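PDB 3CAN: pyruvate-formate lyase-activating enzyme from Bacteroides vulgatus ATCC 8482, which is a radical SAM superfamily protein, present as a fragment built from parallel beta-alpha-beta units. Local coordinates for residues 4-16 / 28-42. Numbering follows the deposited sequence. Where two conformers were deposited one is given.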
ATOM      1  N   GLY A   4      -8.866  -9.987  -5.075  1.00 23.52           N
ATOM      2  CA  GLY A   4      -7.984 -11.182  -5.059  1.00 22.82           C
ATOM      3  C   GLY A   4      -6.614 -10.853  -4.515  1.00 21.86           C
ATOM      4  O   GLY A   4      -5.968 -11.703  -3.910  1.00 23.27           O
ATOM      5  N   GLY A   5      -6.154  -9.620  -4.718  1.00 19.81           N
ATOM      6  CA  GLY A   5      -4.815  -9.239  -4.281  1.00 19.10           C
ATOM      7  C   GLY A   5      -3.762  -9.819  -5.214  1.00 18.11           C
ATOM      8  O   GLY A   5      -4.026 -10.026  -6.401  1.00 17.83           O
ATOM      9  N   GLY A   6      -2.574 -10.087  -4.683  1.00 16.30           N
ATOM     10  CA  GLY A   6      -1.451 -10.489  -5.513  1.00 15.61           C
ATOM     11  C   GLY A   6      -0.138 -10.171  -4.839  1.00 14.50           C
ATOM     12  O   GLY A   6      -0.071 -10.057  -3.618  1.00 13.90           O
ATOM     13  N   VAL A   7       0.905 -10.023  -5.645  1.00 12.90           N
ATOM     14  CA  VAL A   7       2.230  -9.705  -5.137  1.00 12.94           C
ATOM     15  C   VAL A   7       2.631  -8.316  -5.656  1.00 12.85           C
ATOM     16  O   VAL A   7       2.357  -7.953  -6.809  1.00 13.39           O
ATOM     17  CB  VAL A   7       3.262 -10.790  -5.557  1.00 13.13           C
ATOM     18  CG1 VAL A   7       3.428 -10.859  -7.091  1.00 13.38           C
ATOM     19  CG2 VAL A   7       4.613 -10.597  -4.862  1.00 12.78           C
ATOM     20  N   THR A   8       3.281  -7.555  -4.794  1.00 13.51           N
ATOM     21  CA  THR A   8       3.827  -6.251  -5.165  1.00 13.31           C
ATOM     22  C   THR A   8       5.283  -6.179  -4.734  1.00 13.98           C
ATOM     23  O   THR A   8       5.628  -6.529  -3.588  1.00 14.67           O
ATOM     24  CB  THR A   8       3.069  -5.119  -4.477  1.00 14.04           C
ATOM     25  OG1 THR A   8       1.682  -5.194  -4.807  1.00 14.32           O
ATOM     26  CG2 THR A   8       3.630  -3.741  -4.901  1.00 14.52           C
ATOM     27  N   PHE A   9       6.138  -5.699  -5.628  1.00 14.04           N
ATOM     28  CA  PHE A   9       7.510  -5.352  -5.258  1.00 15.07           C
ATOM     29  C   PHE A   9       7.584  -3.840  -5.181  1.00 14.71           C
ATOM     30  O   PHE A   9       7.101  -3.145  -6.084  1.00 14.48           O
ATOM     31  CB  PHE A   9       8.506  -5.860  -6.274  1.00 15.35           C
ATOM     32  CG  PHE A   9       8.681  -7.334  -6.235  1.00 17.12           C
ATOM     33  CD1 PHE A   9       9.644  -7.901  -5.415  1.00 15.85           C
ATOM     34  CD2 PHE A   9       7.877  -8.159  -7.002  1.00 18.47           C
ATOM     35  CE1 PHE A   9       9.818  -9.270  -5.380  1.00 15.93           C
ATOM     36  CE2 PHE A   9       8.021  -9.548  -6.948  1.00 18.83           C
ATOM     37  CZ  PHE A   9       8.986 -10.093  -6.144  1.00 16.90           C
ATOM     38  N   CYS A  10       8.136  -3.342  -4.079  1.00 15.21           N
ATOM     39  CA  CYS A  10       8.193  -1.907  -3.771  0.50 15.50           C
ATOM     40  C   CYS A  10       9.620  -1.463  -3.489  1.00 15.85           C
ATOM     41  O   CYS A  10      10.424  -2.234  -2.928  1.00 15.08           O
ATOM     42  CB  CYS A  10       7.381  -1.588  -2.512  0.50 16.00           C
ATOM     43  SG  CYS A  10       5.623  -1.873  -2.608  0.50 17.98           S
ATOM     44  N   GLY A  11       9.916  -0.208  -3.799  1.00 15.36           N
ATOM     45  CA  GLY A  11      11.168   0.377  -3.392  1.00 16.36           C
ATOM     46  C   GLY A  11      12.373  -0.006  -4.221  1.00 16.76           C
ATOM     47  O   GLY A  11      12.259  -0.615  -5.291  1.00 17.24           O
ATOM     48  N   GLY A  12      13.536   0.408  -3.733  1.00 16.59           N
ATOM     49  CA  GLY A  12      14.775   0.268  -4.479  1.00 16.84           C
ATOM     50  C   GLY A  12      15.395  -1.115  -4.437  1.00 16.98           C
ATOM     51  O   GLY A  12      15.997  -1.552  -5.412  1.00 17.38           O
ATOM     52  N   GLU A  13      15.246  -1.818  -3.322  1.00 17.55           N
ATOM     53  CA  GLU A  13      16.002  -3.053  -3.140  1.00 17.37           C
ATOM     54  C   GLU A  13      15.672  -4.144  -4.160  1.00 16.79           C
ATOM     55  O   GLU A  13      16.585  -4.752  -4.697  1.00 17.23           O
ATOM     56  CB  GLU A  13      15.858  -3.607  -1.732  1.00 18.07           C
ATOM     57  CG  GLU A  13      16.752  -4.823  -1.451  1.00 18.77           C
ATOM     58  CD  GLU A  13      18.245  -4.521  -1.500  1.00 21.68           C
ATOM     59  OE1 GLU A  13      18.655  -3.361  -1.248  1.00 22.13           O
ATOM     60  OE2 GLU A  13      19.030  -5.463  -1.757  1.00 20.35           O
ATOM     61  N   PRO A  14      14.385  -4.405  -4.426  1.00 16.29           N
ATOM     62  CA  PRO A  14      14.098  -5.467  -5.415  1.00 16.26           C
ATOM     63  C   PRO A  14      14.766  -5.213  -6.770  1.00 16.10           C
ATOM     64  O   PRO A  14      15.204  -6.146  -7.446  1.00 16.07           O
ATOM     65  CB  PRO A  14      12.567  -5.433  -5.521  1.00 16.61           C
ATOM     66  CG  PRO A  14      12.128  -4.879  -4.178  1.00 16.14           C
ATOM     67  CD  PRO A  14      13.147  -3.834  -3.859  1.00 15.93           C
ATOM     68  N   LEU A  15      14.886  -3.942  -7.137  1.00 15.98           N
ATOM     69  CA  LEU A  15      15.444  -3.558  -8.430  1.00 16.12           C
ATOM     70  C   LEU A  15      16.956  -3.772  -8.523  1.00 16.78           C
ATOM     71  O   LEU A  15      17.502  -3.765  -9.633  1.00 16.91           O
ATOM     72  CB  LEU A  15      15.100  -2.105  -8.732  1.00 16.65           C
ATOM     73  CG  LEU A  15      13.622  -1.732  -8.719  1.00 16.35           C
ATOM     74  CD1 LEU A  15      13.460  -0.251  -9.120  1.00 15.60           C
ATOM     75  CD2 LEU A  15      12.816  -2.656  -9.647  1.00 15.20           C
ATOM     76  N   LEU A  16      17.615  -3.964  -7.381  1.00 16.29           N
ATOM     77  CA  LEU A  16      19.036  -4.307  -7.333  1.00 16.21           C
ATOM     78  C   LEU A  16      19.267  -5.805  -7.537  1.00 16.28           C
ATOM     79  O   LEU A  16      20.413  -6.261  -7.621  1.00 15.89           O
ATOM     80  CB  LEU A  16      19.641  -3.862  -6.004  1.00 16.88           C
ATOM     81  CG  LEU A  16      19.575  -2.351  -5.722  1.00 18.02           C
ATOM     82  CD1 LEU A  16      20.127  -2.022  -4.344  1.00 20.29           C
ATOM     83  CD2 LEU A  16      20.305  -1.563  -6.800  1.00 20.70           C
ATOM     84  N   CYS A  28       5.339 -16.371 -10.292  1.00 13.43           N
ATOM     85  CA  CYS A  28       4.024 -15.875  -9.876  1.00 13.55           C
ATOM     86  C   CYS A  28       3.013 -15.889 -11.034  1.00 13.64           C
ATOM     87  O   CYS A  28       1.841 -16.226 -10.840  1.00 13.55           O
ATOM     88  CB  CYS A  28       4.147 -14.483  -9.261  1.00 13.39           C
ATOM     89  SG  CYS A  28       4.958 -14.463  -7.641  1.00 14.05           S
ATOM     90  N   GLY A  29       3.473 -15.551 -12.232  1.00 13.81           N
ATOM     91  CA  GLY A  29       2.616 -15.583 -13.424  1.00 14.48           C
ATOM     92  C   GLY A  29       2.077 -16.981 -13.700  1.00 15.17           C
ATOM     93  O   GLY A  29       0.901 -17.156 -14.024  1.00 15.20           O
ATOM     94  N   GLN A  30       2.934 -17.976 -13.544  1.00 15.56           N
ATOM     95  CA  GLN A  30       2.537 -19.385 -13.766  1.00 16.41           C
ATOM     96  C   GLN A  30       1.417 -19.787 -12.820  1.00 16.33           C
ATOM     97  O   GLN A  30       0.505 -20.537 -13.195  1.00 16.67           O
ATOM     98  CB  GLN A  30       3.730 -20.310 -13.564  1.00 16.43           C
ATOM     99  CG  GLN A  30       4.800 -20.159 -14.616  1.00 17.93           C
ATOM    100  CD  GLN A  30       6.088 -20.888 -14.281  1.00 19.60           C
ATOM    101  OE1 GLN A  30       6.321 -21.322 -13.144  1.00 21.45           O
ATOM    102  NE2 GLN A  30       6.927 -21.058 -15.296  1.00 24.72           N
ATOM    103  N   GLN A  31       1.484 -19.284 -11.590  1.00 16.17           N
ATOM    104  CA  GLN A  31       0.469 -19.583 -10.567  1.00 16.42           C
ATOM    105  C   GLN A  31      -0.764 -18.652 -10.662  1.00 16.36           C
ATOM    106  O   GLN A  31      -1.690 -18.756  -9.861  1.00 17.18           O
ATOM    107  CB  GLN A  31       1.119 -19.536  -9.172  1.00 16.28           C
ATOM    108  CG  GLN A  31       2.088 -20.721  -8.883  1.00 16.72           C
ATOM    109  CD  GLN A  31       1.388 -22.023  -8.463  1.00 17.90           C
ATOM    110  OE1 GLN A  31       0.194 -22.020  -8.199  1.00 17.94           O
ATOM    111  NE2 GLN A  31       2.138 -23.140  -8.386  1.00 18.23           N
ATOM    112  N   GLY A  32      -0.782 -17.751 -11.642  1.00 15.81           N
ATOM    113  CA  GLY A  32      -1.937 -16.898 -11.885  1.00 16.48           C
ATOM    114  C   GLY A  32      -2.101 -15.760 -10.887  1.00 16.91           C
ATOM    115  O   GLY A  32      -3.205 -15.244 -10.698  1.00 18.28           O
ATOM    116  N   ILE A  33      -1.004 -15.377 -10.248  1.00 15.43           N
ATOM    117  CA  ILE A  33      -1.015 -14.362  -9.220  1.00 15.51           C
ATOM    118  C   ILE A  33      -0.756 -13.007  -9.900  1.00 14.70           C
ATOM    119  O   ILE A  33       0.154 -12.891 -10.721  1.00 14.96           O
ATOM    120  CB  ILE A  33       0.023 -14.689  -8.114  1.00 15.25           C
ATOM    121  CG1 ILE A  33      -0.423 -15.982  -7.375  1.00 17.82           C
ATOM    122  CG2 ILE A  33       0.151 -13.512  -7.141  1.00 15.14           C
ATOM    123  CD1 ILE A  33       0.531 -16.470  -6.324  1.00 18.99           C
ATOM    124  N   HIS A  34      -1.599 -12.025  -9.589  1.00 14.19           N
ATOM    125  CA  HIS A  34      -1.443 -10.649 -10.119  1.00 13.85           C
ATOM    126  C   HIS A  34      -0.167 -10.037  -9.583  1.00 13.64           C
ATOM    127  O   HIS A  34       0.167 -10.214  -8.403  1.00 13.79           O
ATOM    128  CB  HIS A  34      -2.646  -9.799  -9.723  1.00 14.85           C
ATOM    129  CG  HIS A  34      -2.598  -8.382 -10.203  1.00 15.73           C
ATOM    130  ND1 HIS A  34      -1.853  -7.402  -9.577  1.00 19.18           N
ATOM    131  CD2 HIS A  34      -3.258  -7.766 -11.217  1.00 19.15           C
ATOM    132  CE1 HIS A  34      -2.024  -6.256 -10.212  1.00 19.84           C
ATOM    133  NE2 HIS A  34      -2.883  -6.447 -11.199  1.00 17.69           N
ATOM    134  N   ARG A  35       0.547  -9.315 -10.452  1.00 12.56           N
ATOM    135  CA  ARG A  35       1.870  -8.771 -10.145  1.00 12.29           C
ATOM    136  C   ARG A  35       1.981  -7.275 -10.422  1.00 12.08           C
ATOM    137  O   ARG A  35       1.686  -6.815 -11.535  1.00 12.64           O
ATOM    138  CB  ARG A  35       2.924  -9.491 -10.990  1.00 11.77           C
ATOM    139  CG  ARG A  35       2.964 -11.002 -10.778  1.00 11.22           C
ATOM    140  CD  ARG A  35       3.557 -11.708 -11.972  1.00 12.57           C
ATOM    141  NE  ARG A  35       2.762 -11.513 -13.178  1.00 11.83           N
ATOM    142  CZ  ARG A  35       3.086 -12.017 -14.359  1.00 12.67           C
ATOM    143  NH1 ARG A  35       4.142 -12.797 -14.488  1.00 12.47           N
ATOM    144  NH2 ARG A  35       2.323 -11.766 -15.417  1.00 14.70           N
ATOM    145  N   ALA A  36       2.424  -6.523  -9.415  1.00 12.49           N
ATOM    146  CA  ALA A  36       2.687  -5.084  -9.553  1.00 12.79           C
ATOM    147  C   ALA A  36       4.117  -4.823  -9.142  1.00 13.20           C
ATOM    148  O   ALA A  36       4.580  -5.390  -8.155  1.00 13.09           O
ATOM    149  CB  ALA A  36       1.746  -4.265  -8.670  1.00 13.03           C
ATOM    150  N   VAL A  37       4.798  -3.954  -9.872  1.00 13.59           N
ATOM    151  CA  VAL A  37       6.217  -3.696  -9.617  1.00 13.46           C
ATOM    152  C   VAL A  37       6.499  -2.193  -9.619  1.00 13.46           C
ATOM    153  O   VAL A  37       6.183  -1.491 -10.575  1.00 14.55           O
ATOM    154  CB  VAL A  37       7.121  -4.357 -10.652  1.00 13.81           C
ATOM    155  CG1 VAL A  37       8.590  -4.090 -10.314  1.00 14.72           C
ATOM    156  CG2 VAL A  37       6.825  -5.887 -10.747  1.00 13.43           C
ATOM    157  N   ASP A  38       7.114  -1.723  -8.551  1.00 14.44           N
ATOM    158  CA  ASP A  38       7.637  -0.355  -8.460  1.00 14.64           C
ATOM    159  C   ASP A  38       8.930  -0.243  -9.260  1.00 15.56           C
ATOM    160  O   ASP A  38       9.949  -0.853  -8.891  1.00 16.20           O
ATOM    161  CB  ASP A  38       7.865  -0.024  -6.986  1.00 14.49           C
ATOM    162  CG  ASP A  38       8.421   1.369  -6.739  1.00 15.52           C
ATOM    163  OD1 ASP A  38       8.728   2.111  -7.696  1.00 15.74           O
ATOM    164  OD2 ASP A  38       8.606   1.699  -5.539  1.00 17.57           O
ATOM    165  N   THR A  39       8.898   0.507 -10.362  1.00 15.82           N
ATOM    166  CA  THR A  39      10.049   0.658 -11.245  1.00 16.32           C
ATOM    167  C   THR A  39      10.648   2.080 -11.175  1.00 16.38           C
ATOM    168  O   THR A  39      11.443   2.477 -12.036  1.00 17.25           O
ATOM    169  CB  THR A  39       9.678   0.345 -12.712  1.00 16.60           C
ATOM    170  OG1 THR A  39       8.659   1.249 -13.148  1.00 17.39           O
ATOM    171  CG2 THR A  39       9.190  -1.117 -12.863  1.00 16.89           C
ATOM    172  N   THR A  40      10.280   2.827 -10.139  1.00 16.16           N
ATOM    173  CA  THR A  40      10.715   4.212  -9.987  1.00 16.66           C
ATOM    174  C   THR A  40      12.213   4.358 -10.254  1.00 17.68           C
ATOM    175  O   THR A  40      12.625   5.183 -11.076  1.00 17.94           O
ATOM    176  CB  THR A  40      10.386   4.744  -8.582  1.00 15.69           C
ATOM    177  OG1 THR A  40       8.981   4.575  -8.295  1.00 15.29           O
ATOM    178  CG2 THR A  40      10.768   6.221  -8.452  1.00 16.03           C
ATOM    179  N   LEU A  41      13.014   3.533  -9.584  1.00 18.41           N
ATOM    180  CA  LEU A  41      14.481   3.660  -9.626  1.00 19.12           C
ATOM    181  C   LEU A  41      15.211   2.742 -10.608  1.00 19.74           C
ATOM    182  O   LEU A  41      16.439   2.606 -10.527  1.00 19.17           O
ATOM    183  CB  LEU A  41      15.044   3.464  -8.219  1.00 18.99           C
ATOM    184  CG  LEU A  41      14.530   4.449  -7.156  1.00 20.36           C
ATOM    185  CD1 LEU A  41      15.045   4.053  -5.772  1.00 20.96           C
ATOM    186  CD2 LEU A  41      14.936   5.879  -7.486  1.00 20.35           C
ATOM    187  N   LEU A  42      14.484   2.127 -11.533  1.00 20.74           N
ATOM    188  CA  LEU A  42      15.094   1.226 -12.516  1.00 21.98           C
ATOM    189  C   LEU A  42      15.903   2.031 -13.522  1.00 23.73           C
ATOM    190  O   LEU A  42      15.373   2.908 -14.201  1.00 24.74           O
ATOM    191  CB  LEU A  42      14.049   0.397 -13.263  1.00 22.57           C
ATOM    192  CG  LEU A  42      13.932  -1.093 -12.994  1.00 24.41           C
ATOM    193  CD1 LEU A  42      12.997  -1.742 -14.013  1.00 22.84           C
ATOM    194  CD2 LEU A  42      15.298  -1.775 -12.972  1.00 22.94           C
TER
HETATM  195  O   HOH W   1      -3.586 -12.511  -7.626  1.00 21.77           O
HETATM  196  O   HOH W   2      -0.520  -7.039  -7.167  1.00 27.46           O
HETATM  197  O   HOH W   3      10.529  -2.528  -6.550  1.00 21.08           O
HETATM  198  O   HOH W   4      11.965   1.984  -7.038  1.00 24.71           O
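C28, near the end of helix 18-30, sets its SG 4.0 Å from V7 CG1, and I33, just past the helix, lays its CG2 over the CA of G6. G6, in a backbone shape suited to glycine, brings its CA to 3.3 Å from H34 O; that oxygen takes the V7 N-H almost straight on, V7 N to H34 O 2.9 Å. R35 brings its CG to 3.7 Å from V7 CG1, an aliphatic stem beside a branched strand residue, while its guanidinium leaves for a salt bridge with E56. A36 lies beside T8, its CB 4.0 Å from T8 OG1, and its N and O bond to V7 O and F9 N. V37 CG1 loosely approaches F9 CB on the face packed against helix 18-30, a place suited to apolar residues. D38 ends the strand: its N reaches F9 O at 2.8 Å, and with CG anti to the backbone N (chi1 179°) OD2 receives G11 N at 2.9 Å from above the carboxylate plane. OD1 accepts T40 N in an Asx turn, and T40 OG1 too. L41 and L42 pack against L15, whose CD2 lies 3.9 Å from L42 CG. The contact joins both strands of a beta-alpha-beta unit; strand 6-10 also pairs antiparallel with the second subunit. One carboxylate fastens both following loops, probably limiting their movement.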